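Local coordinates for cucumber stellacyanin (Cucumis sativus, PDB 1JER), which binds a copper ion and probably serves as an electron-transfer protein, at residues Gly35-Phe40 against Ile77-Glu82. Numbering follows the deposited sequence.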
# COMPACT_ATOMS: atom_id res chain seq x y z
N GLY A 35 -1.07 3.93 10.44
CA GLY A 35 -2.26 3.24 9.91
C GLY A 35 -2.78 3.91 8.66
O GLY A 35 -3.43 3.31 7.81
N ASP A 36 -2.53 5.22 8.53
CA ASP A 36 -3.07 5.88 7.29
C ASP A 36 -2.11 5.45 6.14
O ASP A 36 -1.05 4.94 6.36
CB ASP A 36 -2.78 7.42 7.46
CG ASP A 36 -3.79 8.07 8.37
OD1 ASP A 36 -4.72 7.38 8.84
OD2 ASP A 36 -3.67 9.29 8.64
N SER A 37 -2.59 5.81 4.92
CA SER A 37 -1.70 5.50 3.77
C SER A 37 -1.62 6.79 2.91
O SER A 37 -2.43 7.68 3.04
CB SER A 37 -2.47 4.43 2.90
OG SER A 37 -2.47 3.19 3.61
N LEU A 38 -0.60 6.79 2.04
CA LEU A 38 -0.40 7.96 1.15
C LEU A 38 -0.53 7.34 -0.30
O LEU A 38 0.16 6.37 -0.54
CB LEU A 38 1.08 8.37 1.23
CG LEU A 38 1.54 9.16 2.42
CD1 LEU A 38 2.96 9.67 2.20
CD2 LEU A 38 0.58 10.33 2.69
N GLN A 39 -1.39 7.95 -1.07
CA GLN A 39 -1.55 7.48 -2.46
C GLN A 39 -0.90 8.51 -3.41
O GLN A 39 -1.33 9.66 -3.39
CB GLN A 39 -3.03 7.36 -2.81
CG GLN A 39 -3.21 6.97 -4.29
CD GLN A 39 -4.58 6.41 -4.56
OE1 GLN A 39 -5.22 5.88 -3.65
NE2 GLN A 39 -5.03 6.53 -5.80
N PHE A 40 0.05 8.04 -4.20
CA PHE A 40 0.72 8.96 -5.18
C PHE A 40 0.19 8.54 -6.60
O PHE A 40 0.35 7.39 -6.94
CB PHE A 40 2.22 8.57 -5.18
CG PHE A 40 2.94 9.02 -3.90
CD1 PHE A 40 2.90 8.18 -2.78
CD2 PHE A 40 3.65 10.18 -3.84
CE1 PHE A 40 3.63 8.55 -1.64
CE2 PHE A 40 4.34 10.58 -2.69
CZ PHE A 40 4.29 9.74 -1.58
N ILE A 77 0.85 3.22 -3.36
CA ILE A 77 0.15 3.58 -2.05
C ILE A 77 1.07 3.11 -0.94
O ILE A 77 1.46 1.93 -0.90
CB ILE A 77 -1.22 2.86 -1.98
CG1 ILE A 77 -2.22 3.47 -3.01
CG2 ILE A 77 -1.84 3.17 -0.58
CD1 ILE A 77 -3.06 2.44 -3.71
N GLU A 78 1.53 4.04 -0.10
CA GLU A 78 2.51 3.67 0.94
C GLU A 78 1.80 3.73 2.31
O GLU A 78 1.11 4.69 2.57
CB GLU A 78 3.63 4.76 0.96
CG GLU A 78 4.48 4.66 -0.34
CD GLU A 78 5.51 3.55 -0.24
OE1 GLU A 78 5.87 3.17 0.90
OE2 GLU A 78 6.02 3.10 -1.29
N ARG A 79 2.02 2.69 3.11
CA ARG A 79 1.41 2.66 4.43
C ARG A 79 2.30 3.41 5.42
O ARG A 79 3.51 3.29 5.39
CB ARG A 79 1.21 1.21 4.96
CG ARG A 79 0.10 1.20 6.03
CD ARG A 79 -0.35 -0.21 6.41
NE ARG A 79 -1.83 -0.29 6.52
CZ ARG A 79 -2.49 -0.15 7.66
NH1 ARG A 79 -1.89 -0.47 8.80
NH2 ARG A 79 -3.76 0.29 7.69
N LEU A 80 1.64 4.15 6.32
CA LEU A 80 2.48 4.88 7.33
C LEU A 80 2.41 4.02 8.63
O LEU A 80 1.43 4.04 9.34
CB LEU A 80 1.84 6.25 7.54
CG LEU A 80 1.76 7.09 6.24
CD1 LEU A 80 1.08 8.42 6.47
CD2 LEU A 80 3.14 7.29 5.64
N ASP A 81 3.46 3.26 8.80
CA ASP A 81 3.65 2.24 9.79
C ASP A 81 4.38 2.71 11.05
O ASP A 81 4.34 1.95 12.03
CB ASP A 81 4.75 1.22 9.17
CG ASP A 81 4.03 0.38 8.14
OD1 ASP A 81 2.83 0.07 8.39
OD2 ASP A 81 4.64 0.09 7.09
N GLU A 82 5.15 3.76 10.97
CA GLU A 82 5.99 4.17 12.11
C GLU A 82 5.78 5.65 12.41
O GLU A 82 5.45 6.44 11.52
CB GLU A 82 7.47 3.92 11.77
CG GLU A 82 7.68 3.16 10.50
CD GLU A 82 8.16 1.75 10.66
OE1 GLU A 82 8.02 1.17 11.76
OE2 GLU A 82 8.69 1.18 9.66
O HOH W 1 -2.16 0.19 3.88
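Arg79 and Ser37 face each other as a non-hydrogen-bonded antiparallel pair, and the arginine shows how a long side chain can work at both a sheet and a subunit interface. From CB, the chain runs out with CG anti to the backbone N (chi1 -157°), passing 3.9 Å from Asp36 O and close to Ser37 OG. Beyond CD the chain bends at chi3, and NE donates to a water 2.7 Å away in the guanidinium plane; that water in turn donates to Ser37 OG. CZ and NH2 lie against Gly35, whose carbonyl stands over one face of the guanidinium; NH2 comes within 3.0 Å of Gly35 O, but the angle is too poor for a hydrogen bond. At the tip, NH1 forms a salt bridge with Glu71 of the second subunit and a hydrogen bond with its Thr73, while NH2 bonds its Pro75 carbonyl. A leucine in place of Arg79 would probably leave that Glu71 without its mate and the water on Ser37 OG without its NE donor. Backbone bonds run alongside: Leu38 and Glu78 exchange two, Leu80 N reaches Asp36 O, and Gly35 N meets Leu80 O at 2.7 Å. On the other face of the sheet, Leu38 CG packs 4.1 Å from Leu80 CD2, the side chains crossing at about a right angle. Strand 37-40 is the middle strand of a three-stranded sheet, between 5-7 and 76-79, with Leu38 and Leu80 resting on strand 101-107 of the facing sheet in the cupredoxin beta-sandwich.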